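Local coordinates for cypemycin cysteine dehydrogenase (decarboxylating) (Streptomyces sp, PDB 6JDD), which oxidatively decarboxylates the C-terminal cysteine of the cypemycin precursor peptide, a step in building the aminovinyl-cysteine group of this linaridin, at residues A9-V15 and L38-V44; F90-T96 and L123-F129. All blocks are in the same frame, centred on the assembly; numbering follows the deposited sequence.

Contact 1: A9-V15 and L38-V44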
ATOM      1  N   ALA A   9     -19.099 -38.677  17.184  1.00 51.44           N
ATOM      2  CA  ALA A   9     -18.834 -37.569  18.141  1.00 53.34           C
ATOM      3  C   ALA A   9     -18.419 -36.270  17.418  1.00 61.07           C
ATOM      4  O   ALA A   9     -18.845 -35.196  17.856  1.00 61.38           O
ATOM      5  CB  ALA A   9     -17.777 -38.008  19.137  1.00 43.60           C
ATOM      6  N   GLU A  10     -17.704 -36.395  16.309  1.00 53.14           N
ATOM      7  CA  GLU A  10     -17.196 -35.200  15.607  1.00 51.87           C
ATOM      8  C   GLU A  10     -17.210 -35.430  14.099  1.00 54.65           C
ATOM      9  O   GLU A  10     -16.947 -36.545  13.699  1.00 58.36           O
ATOM     10  CB  GLU A  10     -15.750 -35.040  16.069  1.00 54.61           C
ATOM     11  CG  GLU A  10     -15.077 -33.749  15.681  1.00 60.75           C
ATOM     12  CD  GLU A  10     -13.869 -33.485  16.548  1.00 52.67           C
ATOM     13  OE1 GLU A  10     -13.891 -33.906  17.683  1.00 50.65           O
ATOM     14  OE2 GLU A  10     -12.931 -32.864  16.089  1.00 76.19           O
ATOM     15  N   LEU A  11     -17.633 -34.437  13.320  1.00 50.51           N
ATOM     16  CA  LEU A  11     -17.441 -34.510  11.856  1.00 50.30           C
ATOM     17  C   LEU A  11     -16.800 -33.220  11.342  1.00 49.40           C
ATOM     18  O   LEU A  11     -16.561 -32.345  12.102  1.00 46.28           O
ATOM     19  CB  LEU A  11     -18.777 -34.824  11.185  1.00 44.87           C
ATOM     20  CG  LEU A  11     -19.929 -33.890  11.486  1.00 48.55           C
ATOM     21  CD1 LEU A  11     -19.795 -32.596  10.707  1.00 55.91           C
ATOM     22  CD2 LEU A  11     -21.220 -34.595  11.131  1.00 50.52           C
ATOM     23  N   HIS A  12     -16.462 -33.198  10.070  1.00 45.04           N
ATOM     24  CA  HIS A  12     -15.827 -32.074   9.366  1.00 38.51           C
ATOM     25  C   HIS A  12     -16.663 -31.730   8.150  1.00 42.26           C
ATOM     26  O   HIS A  12     -17.061 -32.659   7.431  1.00 44.06           O
ATOM     27  CB  HIS A  12     -14.427 -32.440   8.904  1.00 39.95           C
ATOM     28  CG  HIS A  12     -13.757 -31.281   8.264  1.00 40.33           C
ATOM     29  ND1 HIS A  12     -12.829 -30.525   8.922  1.00 44.02           N
ATOM     30  CD2 HIS A  12     -13.914 -30.724   7.052  1.00 39.41           C
ATOM     31  CE1 HIS A  12     -12.428 -29.562   8.125  1.00 39.22           C
ATOM     32  NE2 HIS A  12     -13.091 -29.640   6.998  1.00 40.46           N
ATOM     33  N   VAL A  13     -16.915 -30.441   7.960  1.00 41.43           N
ATOM     34  CA  VAL A  13     -17.661 -29.913   6.797  1.00 41.12           C
ATOM     35  C   VAL A  13     -16.674 -29.096   5.978  1.00 41.82           C
ATOM     36  O   VAL A  13     -16.045 -28.215   6.512  1.00 42.20           O
ATOM     37  CB  VAL A  13     -18.910 -29.109   7.190  1.00 41.31           C
ATOM     38  CG1 VAL A  13     -19.563 -28.551   5.960  1.00 39.68           C
ATOM     39  CG2 VAL A  13     -19.920 -29.943   7.961  1.00 43.54           C
ATOM     40  N   HIS A  14     -16.522 -29.452   4.713  1.00 40.06           N
ATOM     41  CA  HIS A  14     -15.677 -28.729   3.741  1.00 39.78           C
ATOM     42  C   HIS A  14     -16.592 -27.992   2.776  1.00 37.86           C
ATOM     43  O   HIS A  14     -17.401 -28.653   2.084  1.00 36.24           O
ATOM     44  CB  HIS A  14     -14.727 -29.693   3.040  1.00 37.61           C
ATOM     45  CG  HIS A  14     -13.834 -29.020   2.059  1.00 41.01           C
ATOM     46  ND1 HIS A  14     -13.007 -27.972   2.421  1.00 42.52           N
ATOM     47  CD2 HIS A  14     -13.670 -29.200   0.734  1.00 40.29           C
ATOM     48  CE1 HIS A  14     -12.361 -27.553   1.350  1.00 40.63           C
ATOM     49  NE2 HIS A  14     -12.772 -28.269   0.295  1.00 37.27           N
ATOM     50  N   VAL A  15     -16.517 -26.668   2.813  1.00 33.23           N
ATOM     51  CA  VAL A  15     -17.453 -25.765   2.088  1.00 35.71           C
ATOM     52  C   VAL A  15     -16.734 -25.222   0.862  1.00 35.75           C
ATOM     53  O   VAL A  15     -15.636 -24.660   1.031  1.00 36.73           O
ATOM     54  CB  VAL A  15     -17.927 -24.621   2.997  1.00 36.08           C
ATOM     55  CG1 VAL A  15     -19.016 -23.773   2.326  1.00 34.45           C
ATOM     56  CG2 VAL A  15     -18.374 -25.147   4.356  1.00 33.15           C
ATOM     57  N   LEU A  38     -22.572 -32.863  19.257  1.00 55.16           N
ATOM     58  CA  LEU A  38     -21.698 -33.074  18.080  1.00 53.41           C
ATOM     59  C   LEU A  38     -20.666 -31.954  17.980  1.00 49.12           C
ATOM     60  O   LEU A  38     -21.064 -30.810  18.042  1.00 51.40           O
ATOM     61  CB  LEU A  38     -22.572 -33.106  16.831  1.00 53.22           C
ATOM     62  CG  LEU A  38     -21.855 -33.425  15.522  1.00 54.51           C
ATOM     63  CD1 LEU A  38     -21.051 -34.710  15.614  1.00 52.40           C
ATOM     64  CD2 LEU A  38     -22.873 -33.527  14.410  1.00 58.71           C
ATOM     65  N   VAL A  39     -19.390 -32.288  17.833  1.00 49.25           N
ATOM     66  CA  VAL A  39     -18.333 -31.301  17.480  1.00 54.45           C
ATOM     67  C   VAL A  39     -18.248 -31.181  15.952  1.00 55.48           C
ATOM     68  O   VAL A  39     -17.985 -32.189  15.293  1.00 50.42           O
ATOM     69  CB  VAL A  39     -16.978 -31.677  18.104  1.00 51.93           C
ATOM     70  CG1 VAL A  39     -15.845 -30.785  17.619  1.00 53.58           C
ATOM     71  CG2 VAL A  39     -17.046 -31.628  19.602  1.00 42.83           C
ATOM     72  N   VAL A  40     -18.441 -29.976  15.422  1.00 51.74           N
ATOM     73  CA  VAL A  40     -18.470 -29.697  13.964  1.00 43.38           C
ATOM     74  C   VAL A  40     -17.249 -28.845  13.634  1.00 46.28           C
ATOM     75  O   VAL A  40     -17.174 -27.704  14.080  1.00 43.37           O
ATOM     76  CB  VAL A  40     -19.775 -28.992  13.579  1.00 41.01           C
ATOM     77  CG1 VAL A  40     -19.865 -28.671  12.095  1.00 44.18           C
ATOM     78  CG2 VAL A  40     -20.975 -29.782  14.000  1.00 47.58           C
ATOM     79  N   ASN A  41     -16.318 -29.408  12.888  1.00 48.46           N
ATOM     80  CA  ASN A  41     -15.180 -28.676  12.283  1.00 46.65           C
ATOM     81  C   ASN A  41     -15.574 -28.211  10.881  1.00 44.70           C
ATOM     82  O   ASN A  41     -16.383 -28.866  10.235  1.00 44.34           O
ATOM     83  CB  ASN A  41     -13.913 -29.528  12.237  1.00 46.75           C
ATOM     84  CG  ASN A  41     -13.591 -30.152  13.575  1.00 48.78           C
ATOM     85  OD1 ASN A  41     -13.195 -29.469  14.516  1.00 47.90           O
ATOM     86  ND2 ASN A  41     -13.742 -31.461  13.653  1.00 46.14           N
ATOM     87  N   VAL A  42     -15.017 -27.099  10.439  1.00 41.06           N
ATOM     88  CA  VAL A  42     -15.375 -26.517   9.124  1.00 40.78           C
ATOM     89  C   VAL A  42     -14.127 -25.961   8.444  1.00 42.00           C
ATOM     90  O   VAL A  42     -13.340 -25.240   9.083  1.00 43.67           O
ATOM     91  CB  VAL A  42     -16.449 -25.429   9.267  1.00 39.79           C
ATOM     92  CG1 VAL A  42     -16.900 -24.940   7.904  1.00 42.09           C
ATOM     93  CG2 VAL A  42     -17.648 -25.900  10.066  1.00 36.92           C
ATOM     94  N   SER A  43     -13.964 -26.319   7.186  1.00 40.70           N
ATOM     95  CA  SER A  43     -12.949 -25.738   6.271  1.00 42.39           C
ATOM     96  C   SER A  43     -13.696 -24.994   5.160  1.00 36.12           C
ATOM     97  O   SER A  43     -14.782 -25.403   4.780  1.00 37.04           O
ATOM     98  CB  SER A  43     -11.977 -26.782   5.737  1.00 41.30           C
ATOM     99  OG  SER A  43     -12.627 -27.800   4.985  1.00 38.39           O
ATOM    100  N   VAL A  44     -13.150 -23.899   4.695  1.00 36.56           N
ATOM    101  CA  VAL A  44     -13.856 -23.052   3.706  1.00 36.93           C
ATOM    102  C   VAL A  44     -12.844 -22.658   2.634  1.00 36.22           C
ATOM    103  O   VAL A  44     -11.806 -22.130   2.961  1.00 41.27           O
ATOM    104  CB  VAL A  44     -14.446 -21.806   4.389  1.00 36.46           C
ATOM    105  CG1 VAL A  44     -15.197 -20.951   3.405  1.00 32.49           C
ATOM    106  CG2 VAL A  44     -15.334 -22.146   5.560  1.00 39.65           C
TER
HETATM  107  O   HOH W   1     -12.018 -30.572  16.569  1.00 49.23           O

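Contact 2: F90-T96 and L123-F129. With FAD (flavin-adenine dinucleotide), chain B.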
ATOM      1  N   PHE A  90     -16.490 -36.833   6.716  1.00 43.34           N
ATOM      2  CA  PHE A  90     -16.137 -35.606   5.967  1.00 43.01           C
ATOM      3  C   PHE A  90     -17.234 -35.344   4.949  1.00 42.24           C
ATOM      4  O   PHE A  90     -17.512 -36.214   4.148  1.00 46.53           O
ATOM      5  CB  PHE A  90     -14.788 -35.761   5.278  1.00 39.20           C
ATOM      6  CG  PHE A  90     -13.638 -35.868   6.230  1.00 41.99           C
ATOM      7  CD1 PHE A  90     -13.353 -37.056   6.867  1.00 44.52           C
ATOM      8  CD2 PHE A  90     -12.871 -34.759   6.522  1.00 43.21           C
ATOM      9  CE1 PHE A  90     -12.299 -37.144   7.758  1.00 44.63           C
ATOM     10  CE2 PHE A  90     -11.800 -34.855   7.396  1.00 43.17           C
ATOM     11  CZ  PHE A  90     -11.519 -36.046   8.017  1.00 40.98           C
ATOM     12  N   LEU A  91     -17.895 -34.205   5.069  1.00 43.96           N
ATOM     13  CA  LEU A  91     -19.012 -33.833   4.173  1.00 42.72           C
ATOM     14  C   LEU A  91     -18.520 -32.655   3.345  1.00 44.13           C
ATOM     15  O   LEU A  91     -18.160 -31.657   3.934  1.00 48.90           O
ATOM     16  CB  LEU A  91     -20.276 -33.480   4.969  1.00 39.35           C
ATOM     17  CG  LEU A  91     -20.623 -34.430   6.111  1.00 47.14           C
ATOM     18  CD1 LEU A  91     -21.759 -33.875   6.962  1.00 54.57           C
ATOM     19  CD2 LEU A  91     -20.995 -35.815   5.587  1.00 48.42           C
ATOM     20  N   VAL A  92     -18.498 -32.793   2.030  1.00 39.19           N
ATOM     21  CA  VAL A  92     -18.217 -31.668   1.105  1.00 37.86           C
ATOM     22  C   VAL A  92     -19.558 -31.029   0.725  1.00 41.16           C
ATOM     23  O   VAL A  92     -20.307 -31.603  -0.035  1.00 41.42           O
ATOM     24  CB  VAL A  92     -17.390 -32.146  -0.097  1.00 38.68           C
ATOM     25  CG1 VAL A  92     -16.912 -30.977  -0.941  1.00 39.40           C
ATOM     26  CG2 VAL A  92     -16.199 -32.981   0.358  1.00 35.39           C
ATOM     27  N   PHE A  93     -19.839 -29.876   1.312  1.00 44.38           N
ATOM     28  CA  PHE A  93     -21.203 -29.320   1.454  1.00 43.52           C
ATOM     29  C   PHE A  93     -21.134 -27.810   1.321  1.00 44.27           C
ATOM     30  O   PHE A  93     -20.661 -27.153   2.240  1.00 47.40           O
ATOM     31  CB  PHE A  93     -21.779 -29.707   2.817  1.00 41.79           C
ATOM     32  CG  PHE A  93     -23.210 -29.288   3.021  1.00 44.31           C
ATOM     33  CD1 PHE A  93     -24.224 -29.860   2.274  1.00 46.15           C
ATOM     34  CD2 PHE A  93     -23.533 -28.321   3.947  1.00 47.28           C
ATOM     35  CE1 PHE A  93     -25.540 -29.469   2.443  1.00 54.57           C
ATOM     36  CE2 PHE A  93     -24.852 -27.936   4.116  1.00 50.20           C
ATOM     37  CZ  PHE A  93     -25.857 -28.507   3.366  1.00 52.42           C
ATOM     38  N   PRO A  94     -21.449 -27.215   0.156  1.00 38.85           N
ATOM     39  CA  PRO A  94     -21.592 -27.940  -1.101  1.00 40.01           C
ATOM     40  C   PRO A  94     -20.270 -28.297  -1.793  1.00 43.26           C
ATOM     41  O   PRO A  94     -19.225 -27.833  -1.367  1.00 35.89           O
ATOM     42  CB  PRO A  94     -22.294 -26.903  -1.964  1.00 40.44           C
ATOM     43  CG  PRO A  94     -21.654 -25.621  -1.537  1.00 41.59           C
ATOM     44  CD  PRO A  94     -21.539 -25.771  -0.035  1.00 43.19           C
ATOM     45  N   ALA A  95     -20.360 -29.113  -2.850  1.00 46.03           N
ATOM     46  CA  ALA A  95     -19.193 -29.559  -3.635  1.00 39.38           C
ATOM     47  C   ALA A  95     -19.340 -29.053  -5.043  1.00 36.25           C
ATOM     48  O   ALA A  95     -20.235 -29.459  -5.706  1.00 39.73           O
ATOM     49  CB  ALA A  95     -19.089 -31.028  -3.625  1.00 42.88           C
ATOM     50  N   THR A  96     -18.438 -28.179  -5.437  1.00 38.76           N
ATOM     51  CA  THR A  96     -18.344 -27.702  -6.836  1.00 40.72           C
ATOM     52  C   THR A  96     -17.885 -28.861  -7.750  1.00 41.96           C
ATOM     53  O   THR A  96     -17.193 -29.800  -7.302  1.00 34.91           O
ATOM     54  CB  THR A  96     -17.425 -26.476  -6.946  1.00 40.50           C
ATOM     55  OG1 THR A  96     -16.167 -26.823  -6.357  1.00 38.24           O
ATOM     56  CG2 THR A  96     -18.015 -25.260  -6.255  1.00 41.89           C
ATOM     57  N   LEU A 123     -16.503 -40.274   3.352  1.00 52.47           N
ATOM     58  CA  LEU A 123     -16.404 -38.980   2.646  1.00 40.34           C
ATOM     59  C   LEU A 123     -17.642 -38.848   1.793  1.00 40.47           C
ATOM     60  O   LEU A 123     -17.758 -39.592   0.856  1.00 45.79           O
ATOM     61  CB  LEU A 123     -15.167 -39.006   1.748  1.00 41.30           C
ATOM     62  CG  LEU A 123     -14.614 -37.646   1.332  1.00 36.99           C
ATOM     63  CD1 LEU A 123     -13.209 -37.782   0.836  1.00 38.76           C
ATOM     64  CD2 LEU A 123     -15.470 -36.997   0.268  1.00 40.41           C
ATOM     65  N   VAL A 124     -18.523 -37.925   2.120  1.00 44.24           N
ATOM     66  CA  VAL A 124     -19.798 -37.728   1.381  1.00 41.61           C
ATOM     67  C   VAL A 124     -19.748 -36.406   0.637  1.00 38.05           C
ATOM     68  O   VAL A 124     -19.363 -35.413   1.198  1.00 41.96           O
ATOM     69  CB  VAL A 124     -21.007 -37.781   2.307  1.00 44.20           C
ATOM     70  CG1 VAL A 124     -22.293 -37.787   1.508  1.00 38.72           C
ATOM     71  CG2 VAL A 124     -20.932 -38.985   3.226  1.00 46.30           C
ATOM     72  N   ILE A 125     -20.204 -36.441  -0.596  1.00 38.92           N
ATOM     73  CA  ILE A 125     -20.083 -35.307  -1.540  1.00 40.52           C
ATOM     74  C   ILE A 125     -21.487 -34.825  -1.872  1.00 45.21           C
ATOM     75  O   ILE A 125     -22.246 -35.552  -2.569  1.00 41.48           O
ATOM     76  CB  ILE A 125     -19.297 -35.697  -2.797  1.00 40.06           C
ATOM     77  CG1 ILE A 125     -17.929 -36.245  -2.414  1.00 38.84           C
ATOM     78  CG2 ILE A 125     -19.197 -34.502  -3.736  1.00 37.26           C
ATOM     79  CD1 ILE A 125     -17.087 -36.677  -3.576  1.00 45.83           C
ATOM     80  N   ALA A 126     -21.779 -33.628  -1.395  1.00 40.05           N
ATOM     81  CA  ALA A 126     -23.049 -32.951  -1.648  1.00 40.62           C
ATOM     82  C   ALA A 126     -22.819 -32.026  -2.836  1.00 43.81           C
ATOM     83  O   ALA A 126     -22.732 -30.815  -2.664  1.00 50.25           O
ATOM     84  CB  ALA A 126     -23.493 -32.255  -0.409  1.00 44.30           C
ATOM     85  N   ASP A 127     -22.753 -32.638  -4.017  1.00 46.80           N
ATOM     86  CA  ASP A 127     -22.431 -31.959  -5.288  1.00 45.19           C
ATOM     87  C   ASP A 127     -23.525 -30.926  -5.608  1.00 45.37           C
ATOM     88  O   ASP A 127     -24.716 -31.218  -5.474  1.00 46.85           O
ATOM     89  CB  ASP A 127     -22.298 -32.969  -6.425  1.00 47.21           C
ATOM     90  CG  ASP A 127     -23.518 -33.863  -6.493  1.00 53.24           C
ATOM     91  OD1 ASP A 127     -23.722 -34.642  -5.520  1.00 47.55           O
ATOM     92  OD2 ASP A 127     -24.292 -33.728  -7.490  1.00 57.61           O
ATOM     93  N   THR A 128     -23.068 -29.782  -6.106  1.00 51.06           N
ATOM     94  CA  THR A 128     -23.866 -28.709  -6.748  1.00 48.75           C
ATOM     95  C   THR A 128     -23.187 -28.392  -8.081  1.00 47.24           C
ATOM     96  O   THR A 128     -22.475 -27.411  -8.112  1.00 51.72           O
ATOM     97  CB  THR A 128     -23.988 -27.478  -5.824  1.00 48.67           C
ATOM     98  OG1 THR A 128     -22.701 -27.000  -5.425  1.00 45.05           O
ATOM     99  CG2 THR A 128     -24.760 -27.770  -4.560  1.00 43.55           C
ATOM    100  N   PHE A 129     -23.376 -29.215  -9.122  1.00 53.25           N
ATOM    101  CA  PHE A 129     -22.783 -29.003 -10.477  1.00 50.85           C
ATOM    102  C   PHE A 129     -23.753 -28.181 -11.310  1.00 46.18           C
ATOM    103  O   PHE A 129     -24.906 -28.505 -11.408  1.00 47.58           O
ATOM    104  CB  PHE A 129     -22.501 -30.325 -11.196  1.00 49.41           C
ATOM    105  CG  PHE A 129     -21.463 -31.219 -10.558  1.00 44.54           C
ATOM    106  CD1 PHE A 129     -20.935 -30.957  -9.312  1.00 43.67           C
ATOM    107  CD2 PHE A 129     -21.024 -32.354 -11.210  1.00 46.64           C
ATOM    108  CE1 PHE A 129     -19.975 -31.787  -8.753  1.00 42.36           C
ATOM    109  CE2 PHE A 129     -20.048 -33.173 -10.661  1.00 47.94           C
ATOM    110  CZ  PHE A 129     -19.526 -32.896  -9.434  1.00 44.66           C
TER
HETATM  111  PA  FAD B 201     -10.895 -23.131  -4.555  1.00 43.25           P
HETATM  112  O1A FAD B 201      -9.922 -23.491  -3.480  1.00 46.56           O
HETATM  113  O2A FAD B 201     -11.535 -21.784  -4.508  1.00 46.21           O
HETATM  114  O5B FAD B 201     -10.205 -23.342  -5.988  1.00 52.39           O
HETATM  115  C5B FAD B 201      -9.518 -22.221  -6.599  1.00 51.51           C
HETATM  116  C4B FAD B 201      -8.498 -22.738  -7.583  1.00 52.59           C
HETATM  117  O4B FAD B 201      -7.221 -22.098  -7.325  1.00 56.08           O
HETATM  118  C3B FAD B 201      -8.222 -24.247  -7.535  1.00 49.71           C
HETATM  119  O3B FAD B 201      -7.976 -24.768  -8.836  1.00 50.11           O
HETATM  120  C2B FAD B 201      -6.974 -24.329  -6.652  1.00 50.24           C
HETATM  121  O2B FAD B 201      -6.212 -25.494  -6.888  1.00 54.93           O
HETATM  122  C1B FAD B 201      -6.230 -23.071  -7.084  1.00 49.48           C
HETATM  123  N9A FAD B 201      -5.319 -22.551  -6.072  1.00 53.81           N
HETATM  124  C8A FAD B 201      -4.619 -23.263  -5.129  1.00 67.62           C
HETATM  125  N7A FAD B 201      -3.882 -22.493  -4.362  1.00 58.48           N
HETATM  126  C5A FAD B 201      -4.112 -21.205  -4.830  1.00 63.88           C
HETATM  127  C6A FAD B 201      -3.623 -19.945  -4.434  1.00 58.80           C
HETATM  128  N6A FAD B 201      -2.765 -19.764  -3.434  1.00 61.90           N
HETATM  129  N1A FAD B 201      -4.062 -18.864  -5.122  1.00 56.88           N
HETATM  130  C2A FAD B 201      -4.926 -19.052  -6.128  1.00 64.08           C
HETATM  131  N3A FAD B 201      -5.453 -20.184  -6.587  1.00 56.96           N
HETATM  132  C4A FAD B 201      -4.997 -21.234  -5.885  1.00 58.70           C
HETATM  133  N1  FAD B 201     -19.296 -24.086  -9.491  1.00 40.43           N
HETATM  134  C2  FAD B 201     -19.939 -25.258  -9.279  1.00 41.08           C
HETATM  135  O2  FAD B 201     -19.368 -26.335  -9.461  1.00 41.61           O
HETATM  136  N3  FAD B 201     -21.231 -25.305  -8.861  1.00 44.45           N
HETATM  137  C4  FAD B 201     -21.963 -24.166  -8.629  1.00 42.70           C
HETATM  138  O4  FAD B 201     -23.123 -24.255  -8.253  1.00 41.01           O
HETATM  139  C4X FAD B 201     -21.328 -22.926  -8.837  1.00 43.95           C
HETATM  140  N5  FAD B 201     -22.010 -21.830  -8.621  1.00 45.33           N
HETATM  141  C5X FAD B 201     -21.370 -20.637  -8.831  1.00 43.81           C
HETATM  142  C6  FAD B 201     -22.087 -19.449  -8.602  1.00 40.61           C
HETATM  143  C7  FAD B 201     -21.510 -18.216  -8.793  1.00 43.69           C
HETATM  144  C7M FAD B 201     -22.307 -16.963  -8.538  1.00 45.59           C
HETATM  145  C8  FAD B 201     -20.164 -18.137  -9.228  1.00 45.36           C
HETATM  146  C8M FAD B 201     -19.509 -16.797  -9.442  1.00 45.15           C
HETATM  147  C9  FAD B 201     -19.450 -19.296  -9.455  1.00 40.14           C
HETATM  148  C9A FAD B 201     -20.032 -20.560  -9.263  1.00 40.89           C
HETATM  149  N10 FAD B 201     -19.340 -21.750  -9.483  1.00 39.11           N
HETATM  150  C10 FAD B 201     -19.959 -22.969  -9.280  1.00 42.86           C
HETATM  151  C1' FAD B 201     -17.938 -21.709  -9.936  1.00 37.97           C
HETATM  152  C2' FAD B 201     -16.964 -21.952  -8.799  1.00 39.74           C
HETATM  153  O2' FAD B 201     -17.032 -20.875  -7.870  1.00 40.44           O
HETATM  154  C3' FAD B 201     -15.531 -22.080  -9.322  1.00 39.69           C
HETATM  155  O3' FAD B 201     -15.411 -23.280 -10.079  1.00 42.17           O
HETATM  156  C4' FAD B 201     -14.471 -22.074  -8.218  1.00 39.62           C
HETATM  157  O4' FAD B 201     -13.171 -22.173  -8.802  1.00 39.25           O
HETATM  158  C5' FAD B 201     -14.662 -23.199  -7.228  1.00 41.66           C
HETATM  159  O5' FAD B 201     -13.524 -23.248  -6.324  1.00 42.42           O
HETATM  160  P   FAD B 201     -13.590 -24.196  -5.032  1.00 39.13           P
HETATM  161  O1P FAD B 201     -14.024 -25.556  -5.466  1.00 40.26           O
HETATM  162  O2P FAD B 201     -14.370 -23.493  -3.971  1.00 38.57           O
HETATM  163  O3P FAD B 201     -12.045 -24.248  -4.602  1.00 44.87           O

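Contact 1: A9-V15 and L38-V44
Ser-43 and the two histidines of the facing strand form the tight polar end of this contact. The Ser-43 hydroxyl, set between its backbone N and carbonyl carbon (chi1 61°), lies 2.8 Å from His-12 NE2 and 2.6 Å from His-14 ND1, hydrogen-bonded at the edge of each ring. Ser-84 takes the other ring nitrogen of His-12, fixing the imidazole at both ends, and helix 111-118 packs over this buried patch. The strands run parallel, in register from Glu-10 with Val-39 to Val-15 with Val-44, linked by bonds such as Val-13 N to Asn-41 O (2.8 Å). Together with helix 24-34 they make a beta-alpha-beta unit in the Rossmann-like sheet of this flavoprotein. On the face away from the histidines, Leu-11, Val-13 and Val-15 meet Val-40, Val-42 and Val-44; Val-15 CG2 reaches Val-42 CG1 at 3.8 Å, and helix 24-34 packs against this layer. The start of the pair is looser and partly solvent-exposed. There Glu-10 lies extended alongside Val-39, and its OE2 takes a nearly straight bond from Asn-41 ND2 (2.9 Å, 174°) on the anti side of the carboxylate, while a water bridges OE2 to Asn-41 OD1. An alanine in place of Glu-10 would probably leave Ala-86 N without its acceptor and Asn-41 with one partner fewer, although Ser-87 and Lys-64 would still hold that amide.

Contact 2: F90-T96 and L123-F129
The carbonyl oxygen of Ala-95 gathers several groups of segment 123-129. Thr-128 N gives Ala-95 O a straight hydrogen bond (2.9 Å, 173°), Asp-127 adds a CA-H...O contact, and the Phe-129 ring brings its edge up, CE1 lying 3.8 Å from the same oxygen. Thr-128 OG1 is hydrogen-bonded to Ser-18. Earlier along the pair the ladder is regular and parallel: Phe-90 O accepts from Val-124 N, Val-92 N bonds to Val-124 O, and Val-92 O accepts from Ala-126 N. Then the cis peptide before Pro-94 turns the chain, and the register slips by one in a beta bulge. Ala-95 N still returns to Ala-126 O (2.9 Å), but from 48° above the carbonyl plane. Beside the bulge, Ala-126 CB sits at the edge of the Phe-93 ring, 3.7 Å from CD1, and Ala-95 CB packs on Ile-125 CG2.

Past the bulge both segments reach the FAD. Thr-128 O accepts from FAD N3 at 2.6 Å, which ties down the pyrimidine end of the isoalloxazine. Thr-96 OG1, placed between its backbone N and carbonyl carbon (chi1 54°), donates to phosphate oxygen O1P of FAD (2.6 Å) and also caps Thr-99 N, so one hydroxyl serves both the cofactor and the start of helix 97-104. Leu-91 CD2 lies against Val-124 CB (3.8 Å) on the face covered by helix 172-185, while Phe-90, Val-92 and Leu-123 pack on helix 111-118; strand 149-151 continues the sheet beyond 123-127.

Contacts 1 and 2, centred 13 Å apart, are consecutive parts of one parallel sheet, in which strand 10-15 of contact 1 lies next to strand 90-95 of contact 2. The join is made by backbone: His-14 N is 2.9 Å from Leu-91 O and His-14 O is 2.8 Å from Phe-93 N, both probable hydrogen bonds. Side chains pack there too, with His-12 CB 3.7 Å from Phe-90 CD2. Both pairs run toward the FAD at their C-terminal ends. Contact 2 touches it directly, whereas in contact 1 the His-14 side chain stops about 6 Å from FAD (nearest atoms), and further cofactor bonds come just beyond its strands, from Gly-17, Thr-45 and Ala-47 among others.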